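Local coordinates for protein probable TonB-dependent receptor (Pseudomonas aeruginosa, PDB 4K3F) that probably serves as the periplasmic methionine-binding lipoprotein of a transport system, holding the amino acid, here as selenomethionine, in the cleft between its two lobes, at residues 102-107 with 165-171; 10-14 with 173-177. Residues are numbered along the deposited sequence.

Contact 1: residues 102-107 with 165-171; sequences ATVVIP and VDMALIN. With MSE (selenomethionine), chain B.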
loop_
_atom_site.group_PDB
_atom_site.type_symbol
_atom_site.label_atom_id
_atom_site.label_comp_id
_atom_site.label_asym_id
_atom_site.label_seq_id
_atom_site.Cartn_x
_atom_site.Cartn_y
_atom_site.Cartn_z
ATOM N N ALA A 102 -12.612 13.402 18.775
ATOM C CA ALA A 102 -11.943 12.147 18.522
ATOM C C ALA A 102 -10.611 12.331 17.813
ATOM O O ALA A 102 -10.454 13.142 16.891
ATOM C CB ALA A 102 -12.826 11.185 17.734
ATOM N N THR A 103 -9.642 11.531 18.279
ATOM C CA THR A 103 -8.348 11.467 17.681
ATOM C C THR A 103 -8.350 10.400 16.611
ATOM O O THR A 103 -8.612 9.223 16.879
ATOM C CB THR A 103 -7.234 11.216 18.721
ATOM O OG1 THR A 103 -7.545 10.057 19.523
ATOM C CG2 THR A 103 -7.079 12.437 19.617
ATOM N N VAL A 104 -8.020 10.827 15.402
ATOM C CA VAL A 104 -7.972 9.936 14.227
ATOM C C VAL A 104 -6.608 10.091 13.574
ATOM O O VAL A 104 -6.275 11.165 13.052
ATOM C CB VAL A 104 -9.097 10.308 13.252
ATOM C CG1 VAL A 104 -9.089 9.434 12.027
ATOM C CG2 VAL A 104 -10.445 10.185 13.955
ATOM N N VAL A 105 -5.818 9.023 13.587
ATOM C CA VAL A 105 -4.466 9.092 13.053
ATOM C C VAL A 105 -4.443 8.525 11.626
ATOM O O VAL A 105 -5.118 7.538 11.321
ATOM C CB VAL A 105 -3.419 8.436 13.984
ATOM C CG1 VAL A 105 -3.657 6.938 14.141
ATOM C CG2 VAL A 105 -2.017 8.747 13.518
ATOM N N ILE A 106 -3.693 9.201 10.772
ATOM C CA ILE A 106 -3.540 8.798 9.373
ATOM C C ILE A 106 -2.050 8.857 9.018
ATOM O O ILE A 106 -1.258 9.441 9.741
ATOM C CB ILE A 106 -4.369 9.748 8.457
ATOM C CG1 ILE A 106 -3.755 11.138 8.389
ATOM C CG2 ILE A 106 -5.840 9.773 8.907
ATOM C CD1 ILE A 106 -4.472 12.120 7.476
ATOM N N PRO A 107 -1.666 8.255 7.906
ATOM C CA PRO A 107 -0.263 8.379 7.510
ATOM C C PRO A 107 0.175 9.807 7.199
ATOM O O PRO A 107 -0.610 10.614 6.745
ATOM C CB PRO A 107 -0.171 7.503 6.244
ATOM C CG PRO A 107 -1.301 6.524 6.385
ATOM C CD PRO A 107 -2.415 7.305 7.049
ATOM N N VAL A 165 -5.378 5.871 20.400
ATOM C CA VAL A 165 -6.183 6.813 19.649
ATOM C C VAL A 165 -7.619 6.299 19.519
ATOM O O VAL A 165 -7.892 5.142 19.800
ATOM C CB VAL A 165 -5.559 7.082 18.241
ATOM C CG1 VAL A 165 -4.151 7.648 18.390
ATOM C CG2 VAL A 165 -5.556 5.834 17.380
ATOM N N ASP A 166 -8.539 7.147 19.080
ATOM C CA ASP A 166 -9.889 6.703 18.851
ATOM C C ASP A 166 -10.037 5.912 17.568
ATOM O O ASP A 166 -10.908 5.037 17.489
ATOM C CB ASP A 166 -10.817 7.916 18.902
ATOM C CG ASP A 166 -10.815 8.583 20.300
ATOM O OD1 ASP A 166 -10.752 7.852 21.320
ATOM O OD2 ASP A 166 -10.836 9.828 20.394
HETATM N N MSE A 167 -9.258 6.268 16.526
HETATM C CA MSE A 167 -9.330 5.543 15.246
HETATM C C MSE A 167 -8.011 5.753 14.512
HETATM O O MSE A 167 -7.414 6.854 14.602
HETATM C CB MSE A 167 -10.520 6.037 14.421
HETATM C CG MSE A 167 -10.823 5.194 13.191
HETATM SE SE MSE A 167 -12.624 5.515 12.509
HETATM C CE MSE A 167 -12.327 7.350 11.918
ATOM N N ALA A 168 -7.627 4.745 13.740
ATOM C CA ALA A 168 -6.453 4.790 12.882
ATOM C C ALA A 168 -6.758 4.237 11.511
ATOM O O ALA A 168 -7.408 3.210 11.366
ATOM C CB ALA A 168 -5.281 4.064 13.509
ATOM N N LEU A 169 -6.295 4.950 10.488
ATOM C CA LEU A 169 -6.449 4.495 9.108
ATOM C C LEU A 169 -5.102 3.926 8.696
ATOM O O LEU A 169 -4.139 4.668 8.558
ATOM C CB LEU A 169 -6.916 5.631 8.189
ATOM C CG LEU A 169 -8.448 5.880 8.198
ATOM C CD1 LEU A 169 -8.946 6.320 9.567
ATOM C CD2 LEU A 169 -8.817 6.891 7.126
ATOM N N ILE A 170 -5.063 2.609 8.527
ATOM C CA ILE A 170 -3.805 1.856 8.480
ATOM C C ILE A 170 -3.691 1.140 7.159
ATOM O O ILE A 170 -4.614 0.438 6.760
ATOM C CB ILE A 170 -3.757 0.824 9.589
ATOM C CG1 ILE A 170 -3.940 1.553 10.931
ATOM C CG2 ILE A 170 -2.450 0.069 9.531
ATOM C CD1 ILE A 170 -3.964 0.641 12.119
ATOM N N ASN A 171 -2.570 1.353 6.473
ATOM C CA ASN A 171 -2.279 0.651 5.232
ATOM C C ASN A 171 -2.389 -0.840 5.471
ATOM O O ASN A 171 -1.894 -1.393 6.485
ATOM C CB ASN A 171 -0.886 0.974 4.709
ATOM C CG ASN A 171 -0.749 2.421 4.295
ATOM O OD1 ASN A 171 -0.404 3.304 5.118
ATOM N ND2 ASN A 171 -1.063 2.697 3.051
HETATM N N MSE B 300 0.756 -1.701 0.329
HETATM C CA MSE B 300 0.505 -0.264 0.642
HETATM C C MSE B 300 -0.934 0.029 0.232
HETATM O O MSE B 300 -1.363 -0.403 -0.843
HETATM O OXT MSE B 300 -1.662 0.709 0.964
HETATM C CB MSE B 300 1.483 0.664 -0.096
HETATM C CG MSE B 300 1.262 2.120 0.235
HETATM SE SE MSE B 300 2.420 3.256 -0.873
HETATM C CE MSE B 300 4.104 2.794 -0.154
#

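Contact 2: residues 10-14 with 173-177; sequences TPVPH and NYALE. With MSE (selenomethionine), chain B.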
loop_
_atom_site.group_PDB
_atom_site.type_symbol
_atom_site.label_atom_id
_atom_site.label_comp_id
_atom_site.label_asym_id
_atom_site.label_seq_id
_atom_site.Cartn_x
_atom_site.Cartn_y
_atom_site.Cartn_z
ATOM N N THR A 10 7.893 -5.439 0.891
ATOM C CA THR A 10 7.367 -5.476 2.263
ATOM C C THR A 10 6.889 -6.922 2.522
ATOM O O THR A 10 6.634 -7.726 1.607
ATOM C CB THR A 10 6.217 -4.452 2.502
ATOM O OG1 THR A 10 5.383 -4.417 1.325
ATOM C CG2 THR A 10 6.804 -3.055 2.706
ATOM N N PRO A 11 6.842 -7.319 3.789
ATOM C CA PRO A 11 6.705 -8.763 4.032
ATOM C C PRO A 11 5.353 -9.354 3.652
ATOM O O PRO A 11 5.308 -10.467 3.142
ATOM C CB PRO A 11 6.886 -8.867 5.555
ATOM C CG PRO A 11 7.690 -7.688 5.911
ATOM C CD PRO A 11 7.183 -6.599 5.023
ATOM N N VAL A 12 4.272 -8.600 3.862
ATOM C CA VAL A 12 2.921 -9.128 3.657
ATOM C C VAL A 12 2.064 -8.041 3.027
ATOM O O VAL A 12 1.938 -6.970 3.597
ATOM C CB VAL A 12 2.238 -9.597 4.985
ATOM C CG1 VAL A 12 0.853 -10.167 4.718
ATOM C CG2 VAL A 12 3.072 -10.620 5.735
ATOM N N PRO A 13 1.458 -8.310 1.866
ATOM C CA PRO A 13 1.461 -9.535 1.077
ATOM C C PRO A 13 2.630 -9.720 0.134
ATOM O O PRO A 13 2.789 -10.811 -0.416
ATOM C CB PRO A 13 0.168 -9.401 0.257
ATOM C CG PRO A 13 0.081 -7.948 -0.008
ATOM C CD PRO A 13 0.482 -7.331 1.321
ATOM N N HIS A 14 3.449 -8.674 -0.064
ATOM C CA HIS A 14 4.325 -8.632 -1.229
ATOM C C HIS A 14 5.357 -9.743 -1.281
ATOM O O HIS A 14 5.495 -10.420 -2.288
ATOM C CB HIS A 14 4.990 -7.252 -1.346
ATOM C CG HIS A 14 4.006 -6.134 -1.281
ATOM N ND1 HIS A 14 3.322 -5.807 -0.127
ATOM C CD2 HIS A 14 3.531 -5.319 -2.245
ATOM C CE1 HIS A 14 2.484 -4.818 -0.387
ATOM N NE2 HIS A 14 2.594 -4.499 -1.666
ATOM N N ASN A 173 -0.989 -3.587 4.241
ATOM C CA ASN A 173 0.211 -4.379 4.463
ATOM C C ASN A 173 0.633 -4.384 5.922
ATOM O O ASN A 173 0.923 -5.450 6.477
ATOM C CB ASN A 173 1.374 -3.972 3.562
ATOM C CG ASN A 173 1.975 -2.636 3.928
ATOM O OD1 ASN A 173 1.390 -1.578 3.699
ATOM N ND2 ASN A 173 3.149 -2.680 4.522
ATOM N N TYR A 174 0.538 -3.212 6.561
ATOM C CA TYR A 174 0.840 -3.086 7.958
ATOM C C TYR A 174 -0.286 -3.648 8.850
ATOM O O TYR A 174 -0.004 -4.281 9.852
ATOM C CB TYR A 174 1.167 -1.649 8.347
ATOM C CG TYR A 174 2.474 -1.153 7.769
ATOM C CD1 TYR A 174 3.651 -1.881 7.924
ATOM C CD2 TYR A 174 2.534 0.025 7.072
ATOM C CE1 TYR A 174 4.850 -1.460 7.406
ATOM C CE2 TYR A 174 3.724 0.495 6.554
ATOM C CZ TYR A 174 4.884 -0.252 6.670
ATOM O OH TYR A 174 6.068 0.235 6.173
ATOM N N ALA A 175 -1.539 -3.431 8.472
ATOM C CA ALA A 175 -2.651 -4.005 9.207
ATOM C C ALA A 175 -2.591 -5.548 9.297
ATOM O O ALA A 175 -2.788 -6.108 10.362
ATOM C CB ALA A 175 -3.948 -3.555 8.595
ATOM N N LEU A 176 -2.307 -6.200 8.169
ATOM C CA LEU A 176 -2.228 -7.650 8.085
ATOM C C LEU A 176 -1.057 -8.136 8.925
ATOM O O LEU A 176 -1.170 -9.131 9.582
ATOM C CB LEU A 176 -2.066 -8.089 6.638
ATOM C CG LEU A 176 -3.270 -7.917 5.709
ATOM C CD1 LEU A 176 -2.906 -8.263 4.274
ATOM C CD2 LEU A 176 -4.437 -8.758 6.191
ATOM N N GLU A 177 0.087 -7.445 8.936
ATOM C CA GLU A 177 1.186 -7.898 9.837
ATOM C C GLU A 177 0.823 -7.795 11.306
ATOM O O GLU A 177 1.320 -8.554 12.145
ATOM C CB GLU A 177 2.473 -7.118 9.600
ATOM C CG GLU A 177 3.139 -7.402 8.287
ATOM C CD GLU A 177 4.526 -6.807 8.279
ATOM O OE1 GLU A 177 5.424 -7.422 8.894
ATOM O OE2 GLU A 177 4.709 -5.703 7.724
HETATM N N MSE B 300 0.756 -1.701 0.329
HETATM C CA MSE B 300 0.505 -0.264 0.642
HETATM C C MSE B 300 -0.934 0.029 0.232
HETATM O O MSE B 300 -1.363 -0.403 -0.843
HETATM O OXT MSE B 300 -1.662 0.709 0.964
HETATM C CB MSE B 300 1.483 0.664 -0.096
HETATM C CG MSE B 300 1.262 2.120 0.235
HETATM SE SE MSE B 300 2.420 3.256 -0.873
HETATM C CE MSE B 300 4.104 2.794 -0.154
HETATM O O HOH W 1 3.829 -5.697 5.113
#

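Contact 1: residues 102-107 with 165-171
Val105 and Ala168 form the tightest apolar pair between these two neighbouring parallel strands, with Val105 CG1 3.4 Å from Ala168 CB; the same methyl group, CG1 of Val105, also reaches CG2 of Val165 at 3.9 Å. On the other face of the sheet, CG1 of Val104 touches two side chains of 165-171, 3.9 Å from Met167 CE and 4.0 Å from Leu169 CD1. Helix 110-122 covers this face through Leu120 and Ala116, whereas helix 158-161 packs on the Val105 face. The strand axes approach to 4.7 Å at 14°, and the backbone is joined in the staggered pattern of parallel strands: Met167 N donates to Thr103 O (3.0 Å), Val105 N to Met167 O (2.9 Å) and Leu169 N to Val105 O (3.0 Å). Toward the N-terminal ends the bonding passes to side chains. Asp166 OD2 accepts from Thr103 N at 3.0 Å, and Asp166 N donates to Thr103 OG1 at 3.1 Å, so each residue uses both backbone and side chain to fix the start of the pairing. At the C-terminal end Asn171 ND2 donates to OXT of the bound selenomethionine at 2.9 Å. Ligand binding just past the C-terminal end of a parallel strand is characteristic of the α/β lobes of periplasmic binding proteins, the fold to which the NlpA lipoproteins belong.

Contact 2: residues 10-14 with 173-177
Val12 lies over one side of the 173-177 turn, its CG1 4.1 Å from Leu176 CB and its CB 4.1 Å from Glu177 CG. Beside it, Pro11 CG approaches Glu177 OE1 at 3.8 Å, and Val12 O comes within 3.1 Å of Asn173 CB. A water bridges the gap: it accepts from Asn173 ND2 at 3.1 Å and lies within hydrogen-bonding distance of Val12 O (2.7 Å) and Glu177 OE2 (2.8 Å). The peptide bond before Pro13 is cis, within a wide pi-type turn at 11-14. Deeper in, the edge of the His14 ring faces Asn173, with CE1 of His14 4.2 Å from CB of Asn173. Both residues line the selenomethionine pocket: Asn173 OD1 is hydrogen-bonded chiefly to Tyr40 OH and takes only a weak bond from the ligand N, at 3.4 Å, while His14 NE2 pairs with Asn198. The contact thus sets the start of helix 11-26, just after strand 3-9, against helix 172-177, with Tyr232 of helix 222-232 touching Val12 and Pro13.

From the N terminus, strand 3-9 leads directly into 10-14, the first half of contact 2, which is not met by its partner 173-177 until 159 residues later. Inside that long loop lies contact 1: strand 103-107 pairs with 167-170 after a shorter excursion that includes strand 149-153, so contact 1 is nested within contact 2. Strand 167-170 then runs straight on into helix 172-177, and Ile170 CG2 of the strand packs 3.8 Å from Ala175 N of the helix. Contact 1 joins strands within the five-stranded sheet, whereas contact 2 ties the helix that follows strand 167-170 to the lobe built on the six-stranded sheet. Their centres lie 18 Å apart, yet both reach the same selenomethionine, at its carboxylate and amino ends respectively.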